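Local structure of oxidoreductase (Methanosarcina mazei, 3KA7) at residues A8-L13 with D200-V205; A16-K21 with A66-E71. The protein binds flavin-adenine dinucleotide and is probably an oxidoreductase of the flavin-containing amine oxidoreductase family. All coordinates share one frame; numbering follows the deposited sequence.

Contact 1: residues A8-L13 with D200-V205; sequences AGLGGL and DALETV. With FAD (flavin-adenine dinucleotide), chain B.
At the start of the Rossmann-type FAD-binding helix, Leu-10 and Leu-13, on the first turn of helix 10-21, pack against Leu-202 of helix 195-208. The glycines Gly-9 and Gly-12, with Gly-7 before them, fit the GxGxxG pattern, in which the chain passes from the first strand into a helix whose N-terminus faces the pyrophosphate. Gly-9 occupies the N-cap, and its carbonyl O takes the first helical bond from Leu-13 N at 3.0 Å.

Two sides of one helical turn do different work. On the cofactor side the N-H of Gly-11 donates to FAD O1P over 2.8 Å, moderately bent at 150°, and Gly-9 CA comes to 3.3 Å from FAD O5B. Such close approach of the main chain suits residues without side chains, and the helix N-terminus would be expected to favour the negative phosphates. Further cofactor bonds come from Glu-30, Arg-38 and Arg-378, among others.

The leucines pack on a different side of the turn, although Leu-10 also belongs to the cofactor pocket, and the atoms that touch are all apolar. Leu-202 points from its helix toward the first turn of helix 10-21 and reaches in with a single methyl, CD1, which serves both leucines. Leu-13 also points across, and its CB lies 4.1 Å from Leu-202 CD1; its isobutyl group continues onto Ile-199, Ile-206 and Ile-213. Leu-10 leaves its backbone at a slant, but with CG beside its own carbonyl carbon (chi1 177°) the branch is carried toward helix 195-208. There it crosses the Leu-202 side chain at about a right angle, methyl meeting methyl with Leu-10 CD1 3.9 Å from Leu-202 CD1.

Contact 2: residues A16-K21 with A66-E71; sequences AARLSK and ACFLKE
Arg-18 and Glu-71 mark the nearest approach of the two helical backbones, their CA atoms 8.2 Å apart, too wide for backbone-to-backbone contact, so side chains span the gap; no hydrogen bond joins the segments. Phe-68 is the buried part of the bridge. It leaves its backbone alongside helix 10-21, not straight at it, yet with CG set anti to the backbone N (chi1 -155°) the ring extends across. The far end of the ring touches the root of Arg-18, whose CB sits 3.8 Å from Phe-68 CZ and 4.0 Å from Phe-68 CE2. This CB meets the ring obliquely; the touching atom is aliphatic, and the guanidinium group lies further along the chain.

Residues 16-21 form the C-terminal half of the helix that follows the first strand of the Rossmann-type FAD-binding fold, and helix 64-71 packs against it. Helix 408-421 adds Val-416 and Met-417 against the Phe-68 ring and Met-420 against Arg-18.

Nearer the helix ends the contact turns polar and more exposed. The Lys-21 chain runs extended until chi4, where it bends (60°), and its last methylenes pass beside the terminal backbone carbonyl of helix 64-71: Lys-21 CE is 3.5 Å and CD 3.8 Å from Glu-71 O. The ammonium group beyond has a weak, long ion pair with Glu-73, just past the end of that helix. Arg-18 and Glu-71 carry opposite charges without forming a salt bridge, since Arg-18 NE and Glu-71 OE1 are 6.2 Å apart; any attraction between them is probably diffuse. The edge of the Arg-18 guanidinium group is turned to the main-chain carbon of Lys-21.

In the fold
One helix, 10-21, serves both contacts and illustrates how packing chemistry changes along its length. Contact 1, at the N-terminal end beside the FAD phosphates, is buried, and the atoms that meet there are aliphatic; contact 2, at the C-terminal end, is only partly buried, with an aromatic ring at its inner side and long charged chains at its outer side. The centres of contact 1 and contact 2 lie about 9 Å apart, and the two touch directly. Leu-202 of contact 1 joins them, its CD2 methyl resting 3.7 Å from Leu-69 CD2 and 3.8 Å from Ala-17 CB, so helices 195-208 and 64-71 meet each other as well as their shared neighbour. Contact 2 is nested within the chain loop that contact 1 closes.

Contact 1: residues A8-L13 with D200-V205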
loop_
_atom_site.group_PDB
_atom_site.type_symbol
_atom_site.label_atom_id
_atom_site.label_comp_id
_atom_site.label_asym_id
_atom_site.label_seq_id
_atom_site.Cartn_x
_atom_site.Cartn_y
_atom_site.Cartn_z
ATOM N N ALA A 8 -13.034 -8.088 5.770
ATOM C CA ALA A 8 -12.432 -8.940 4.749
ATOM C C ALA A 8 -11.468 -8.172 3.862
ATOM O O ALA A 8 -11.447 -8.377 2.661
ATOM C CB ALA A 8 -13.513 -9.624 3.901
ATOM N N GLY A 9 -10.660 -7.298 4.457
ATOM C CA GLY A 9 -9.575 -6.681 3.713
ATOM C C GLY A 9 -8.473 -7.703 3.518
ATOM O O GLY A 9 -8.554 -8.815 4.022
ATOM N N LEU A 10 -7.412 -7.313 2.828
ATOM C CA LEU A 10 -6.324 -8.244 2.580
ATOM C C LEU A 10 -5.774 -8.827 3.887
ATOM O O LEU A 10 -5.547 -10.038 3.991
ATOM C CB LEU A 10 -5.225 -7.553 1.775
ATOM C CG LEU A 10 -3.979 -8.395 1.501
ATOM C CD1 LEU A 10 -4.313 -9.579 0.592
ATOM C CD2 LEU A 10 -2.909 -7.511 0.896
ATOM N N GLY A 11 -5.547 -7.978 4.882
ATOM C CA GLY A 11 -5.075 -8.458 6.182
ATOM C C GLY A 11 -5.980 -9.515 6.808
ATOM O O GLY A 11 -5.505 -10.539 7.310
ATOM N N GLY A 12 -7.287 -9.262 6.797
ATOM C CA GLY A 12 -8.246 -10.180 7.387
ATOM C C GLY A 12 -8.304 -11.509 6.660
ATOM O O GLY A 12 -8.400 -12.572 7.294
ATOM N N LEU A 13 -8.235 -11.451 5.331
ATOM C CA LEU A 13 -8.265 -12.668 4.507
ATOM C C LEU A 13 -6.976 -13.482 4.624
ATOM O O LEU A 13 -7.024 -14.714 4.699
ATOM C CB LEU A 13 -8.553 -12.334 3.051
ATOM C CG LEU A 13 -9.941 -11.738 2.789
ATOM C CD1 LEU A 13 -10.065 -11.297 1.335
ATOM C CD2 LEU A 13 -11.040 -12.720 3.151
ATOM N N ASP A 200 -9.494 -13.656 -4.636
ATOM C CA ASP A 200 -10.160 -14.911 -5.007
ATOM C C ASP A 200 -9.368 -16.136 -4.521
ATOM O O ASP A 200 -9.940 -17.102 -3.993
ATOM C CB ASP A 200 -10.314 -14.989 -6.527
ATOM C CG ASP A 200 -11.432 -14.115 -7.057
ATOM O OD1 ASP A 200 -12.189 -13.542 -6.253
ATOM O OD2 ASP A 200 -11.563 -14.020 -8.298
ATOM N N ALA A 201 -8.056 -16.103 -4.711
ATOM C CA ALA A 201 -7.192 -17.208 -4.291
ATOM C C ALA A 201 -7.278 -17.459 -2.788
ATOM O O ALA A 201 -7.331 -18.608 -2.344
ATOM C CB ALA A 201 -5.732 -16.963 -4.718
ATOM N N LEU A 202 -7.290 -16.385 -1.997
ATOM C CA LEU A 202 -7.417 -16.527 -0.556
ATOM C C LEU A 202 -8.793 -17.047 -0.144
ATOM O O LEU A 202 -8.910 -17.831 0.794
ATOM C CB LEU A 202 -7.157 -15.186 0.127
ATOM C CG LEU A 202 -5.691 -14.765 0.101
ATOM C CD1 LEU A 202 -5.557 -13.275 0.468
ATOM C CD2 LEU A 202 -4.859 -15.641 1.059
ATOM N N GLU A 203 -9.837 -16.585 -0.829
ATOM C CA GLU A 203 -11.184 -17.064 -0.524
ATOM C C GLU A 203 -11.281 -18.564 -0.776
ATOM O O GLU A 203 -11.928 -19.286 -0.026
ATOM C CB GLU A 203 -12.227 -16.322 -1.349
ATOM C CG GLU A 203 -12.428 -14.876 -0.908
ATOM C CD GLU A 203 -13.340 -14.105 -1.847
ATOM O OE1 GLU A 203 -13.260 -14.299 -3.087
ATOM O OE2 GLU A 203 -14.136 -13.290 -1.352
ATOM N N THR A 204 -10.633 -19.024 -1.834
ATOM C CA THR A 204 -10.593 -20.465 -2.127
ATOM C C THR A 204 -9.963 -21.284 -0.996
ATOM O O THR A 204 -10.490 -22.332 -0.605
ATOM C CB THR A 204 -9.873 -20.731 -3.464
ATOM O OG1 THR A 204 -10.636 -20.139 -4.523
ATOM C CG2 THR A 204 -9.750 -22.228 -3.723
ATOM N N VAL A 205 -8.842 -20.807 -0.464
ATOM C CA VAL A 205 -8.140 -21.485 0.630
ATOM C C VAL A 205 -8.979 -21.485 1.900
ATOM O O VAL A 205 -9.059 -22.487 2.618
ATOM C CB VAL A 205 -6.778 -20.799 0.908
ATOM C CG1 VAL A 205 -6.127 -21.362 2.175
ATOM C CG2 VAL A 205 -5.866 -20.952 -0.293
HETATM P PA FAD B . -8.790 -2.812 4.338
HETATM O O1A FAD B . -8.756 -1.526 5.121
HETATM O O2A FAD B . -8.626 -2.696 2.841
HETATM O O5B FAD B . -10.166 -3.579 4.648
HETATM C C5B FAD B . -10.860 -3.325 5.862
HETATM C C4B FAD B . -12.214 -4.016 5.675
HETATM O O4B FAD B . -12.999 -3.939 6.848
HETATM C C3B FAD B . -13.012 -3.355 4.547
HETATM O O3B FAD B . -13.390 -4.321 3.579
HETATM C C2B FAD B . -14.231 -2.767 5.261
HETATM O O2B FAD B . -15.400 -2.774 4.463
HETATM C C1B FAD B . -14.349 -3.658 6.492
HETATM N N9A FAD B . -14.988 -3.031 7.656
HETATM C C8A FAD B . -14.821 -1.761 8.172
HETATM N N7A FAD B . -15.577 -1.661 9.302
HETATM C C5A FAD B . -16.208 -2.853 9.491
HETATM C C6A FAD B . -17.103 -3.303 10.449
HETATM N N6A FAD B . -17.397 -2.543 11.500
HETATM N N1A FAD B . -17.581 -4.596 10.367
HETATM C C2A FAD B . -17.192 -5.437 9.344
HETATM N N3A FAD B . -16.307 -4.987 8.388
HETATM C C4A FAD B . -15.839 -3.714 8.472
HETATM N N1 FAD B . -0.754 -1.401 -1.854
HETATM C C2 FAD B . 0.145 -2.146 -2.598
HETATM O O2 FAD B . 0.745 -3.092 -2.070
HETATM N N3 FAD B . 0.380 -1.803 -3.920
HETATM C C4 FAD B . -0.271 -0.728 -4.500
HETATM O O4 FAD B . -0.067 -0.418 -5.674
HETATM C C4X FAD B . -1.167 0.024 -3.754
HETATM N N5 FAD B . -1.807 1.115 -4.324
HETATM C C5X FAD B . -2.710 1.845 -3.569
HETATM C C6 FAD B . -3.375 2.934 -4.131
HETATM C C7 FAD B . -4.297 3.657 -3.383
HETATM C C7M FAD B . -4.997 4.833 -4.017
HETATM C C8 FAD B . -4.542 3.284 -2.069
HETATM C C8M FAD B . -5.524 4.043 -1.224
HETATM C C9 FAD B . -3.873 2.203 -1.498
HETATM C C9A FAD B . -2.958 1.475 -2.252
HETATM N N10 FAD B . -2.290 0.397 -1.686
HETATM C C10 FAD B . -1.405 -0.331 -2.432
HETATM C "C1'" FAD B . -2.468 0.039 -0.248
HETATM C "C2'" FAD B . -3.447 -1.137 -0.148
HETATM O "O2'" FAD B . -4.574 -0.887 -0.983
HETATM C "C3'" FAD B . -3.881 -1.300 1.306
HETATM O "O3'" FAD B . -2.733 -1.244 2.145
HETATM C "C4'" FAD B . -4.625 -2.592 1.629
HETATM O "O4'" FAD B . -5.663 -2.855 0.707
HETATM C "C5'" FAD B . -5.249 -2.405 3.007
HETATM O "O5'" FAD B . -5.675 -3.670 3.449
HETATM P P FAD B . -6.142 -3.876 4.953
HETATM O O1P FAD B . -5.722 -5.253 5.406
HETATM O O2P FAD B . -5.693 -2.742 5.853
HETATM O O3P FAD B . -7.751 -3.890 4.932
#

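Contact 2: residues A16-K21 with A66-E71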
loop_
_atom_site.group_PDB
_atom_site.type_symbol
_atom_site.label_atom_id
_atom_site.label_comp_id
_atom_site.label_asym_id
_atom_site.label_seq_id
_atom_site.Cartn_x
_atom_site.Cartn_y
_atom_site.Cartn_z
ATOM N N ALA A 16 -7.430 -15.136 7.945
ATOM C CA ALA A 16 -8.420 -16.216 7.874
ATOM C C ALA A 16 -7.853 -17.440 7.165
ATOM O O ALA A 16 -8.079 -18.593 7.602
ATOM C CB ALA A 16 -9.694 -15.725 7.179
ATOM N N ALA A 17 -7.126 -17.206 6.075
ATOM C CA ALA A 17 -6.511 -18.309 5.317
ATOM C C ALA A 17 -5.522 -19.082 6.188
ATOM O O ALA A 17 -5.585 -20.316 6.258
ATOM C CB ALA A 17 -5.836 -17.799 4.050
ATOM N N ARG A 18 -4.625 -18.372 6.874
ATOM C CA ARG A 18 -3.648 -19.045 7.731
ATOM C C ARG A 18 -4.289 -19.721 8.949
ATOM O O ARG A 18 -3.925 -20.846 9.302
ATOM C CB ARG A 18 -2.549 -18.074 8.184
ATOM C CG ARG A 18 -1.503 -18.721 9.095
ATOM C CD ARG A 18 -0.585 -19.635 8.303
ATOM N NE ARG A 18 0.166 -20.541 9.171
ATOM C CZ ARG A 18 -0.295 -21.716 9.596
ATOM N NH1 ARG A 18 -1.504 -22.136 9.230
ATOM N NH2 ARG A 18 0.453 -22.475 10.383
ATOM N N LEU A 19 -5.223 -19.043 9.602
ATOM C CA LEU A 19 -5.863 -19.614 10.794
ATOM C C LEU A 19 -6.683 -20.864 10.480
ATOM O O LEU A 19 -6.707 -21.817 11.265
ATOM C CB LEU A 19 -6.751 -18.587 11.503
ATOM C CG LEU A 19 -6.000 -17.467 12.208
ATOM C CD1 LEU A 19 -6.999 -16.398 12.622
ATOM C CD2 LEU A 19 -5.201 -17.991 13.407
ATOM N N SER A 20 -7.367 -20.855 9.342
ATOM C CA SER A 20 -8.166 -22.023 8.954
ATOM C C SER A 20 -7.268 -23.215 8.603
ATOM O O SER A 20 -7.567 -24.362 8.936
ATOM C CB SER A 20 -9.125 -21.687 7.812
ATOM O OG SER A 20 -8.445 -21.384 6.616
ATOM N N LYS A 21 -6.163 -22.940 7.928
ATOM C CA LYS A 21 -5.191 -23.986 7.636
ATOM C C LYS A 21 -4.589 -24.535 8.927
ATOM O O LYS A 21 -4.272 -25.729 9.039
ATOM C CB LYS A 21 -4.088 -23.421 6.761
ATOM C CG LYS A 21 -3.181 -24.476 6.165
ATOM C CD LYS A 21 -2.061 -23.826 5.393
ATOM C CE LYS A 21 -0.899 -24.788 5.240
ATOM N NZ LYS A 21 -1.327 -26.004 4.514
ATOM N N ALA A 66 3.744 -12.633 -1.479
ATOM C CA ALA A 66 3.861 -13.787 -2.360
ATOM C C ALA A 66 4.224 -15.012 -1.546
ATOM O O ALA A 66 3.712 -16.112 -1.789
ATOM C CB ALA A 66 4.900 -13.541 -3.459
ATOM N N CYS A 67 5.102 -14.826 -0.565
ATOM C CA CYS A 67 5.502 -15.935 0.298
ATOM C C CYS A 67 4.341 -16.447 1.151
ATOM O O CYS A 67 4.131 -17.657 1.275
ATOM C CB CYS A 67 6.657 -15.510 1.191
ATOM S SG CYS A 67 8.146 -15.184 0.241
ATOM N N PHE A 68 3.587 -15.523 1.743
ATOM C CA PHE A 68 2.386 -15.895 2.506
ATOM C C PHE A 68 1.437 -16.745 1.658
ATOM O O PHE A 68 0.919 -17.777 2.113
ATOM C CB PHE A 68 1.656 -14.630 2.975
ATOM C CG PHE A 68 0.804 -14.829 4.212
ATOM C CD1 PHE A 68 1.166 -14.247 5.425
ATOM C CD2 PHE A 68 -0.371 -15.576 4.156
ATOM C CE1 PHE A 68 0.369 -14.408 6.563
ATOM C CE2 PHE A 68 -1.164 -15.744 5.290
ATOM C CZ PHE A 68 -0.786 -15.159 6.499
ATOM N N LEU A 69 1.206 -16.299 0.425
ATOM C CA LEU A 69 0.322 -17.010 -0.485
ATOM C C LEU A 69 0.797 -18.447 -0.735
ATOM O O LEU A 69 -0.009 -19.376 -0.738
ATOM C CB LEU A 69 0.187 -16.249 -1.801
ATOM C CG LEU A 69 -0.572 -14.911 -1.697
ATOM C CD1 LEU A 69 -0.555 -14.118 -3.013
ATOM C CD2 LEU A 69 -1.996 -15.168 -1.267
ATOM N N LYS A 70 2.096 -18.633 -0.956
ATOM C CA LYS A 70 2.625 -19.999 -1.079
ATOM C C LYS A 70 2.482 -20.800 0.224
ATOM O O LYS A 70 2.199 -22.006 0.196
ATOM C CB LYS A 70 4.090 -19.977 -1.526
ATOM C CG LYS A 70 4.301 -19.464 -2.938
ATOM C CD LYS A 70 5.764 -19.652 -3.364
ATOM C CE LYS A 70 5.989 -19.224 -4.809
ATOM N NZ LYS A 70 7.445 -19.280 -5.162
ATOM N N GLU A 71 2.675 -20.146 1.365
ATOM C CA GLU A 71 2.557 -20.832 2.654
ATOM C C GLU A 71 1.162 -21.384 2.941
ATOM O O GLU A 71 1.019 -22.427 3.601
ATOM C CB GLU A 71 3.006 -19.917 3.784
ATOM C CG GLU A 71 4.511 -19.660 3.759
ATOM C CD GLU A 71 4.976 -18.711 4.848
ATOM O OE1 GLU A 71 4.185 -17.843 5.287
ATOM O OE2 GLU A 71 6.147 -18.824 5.259
#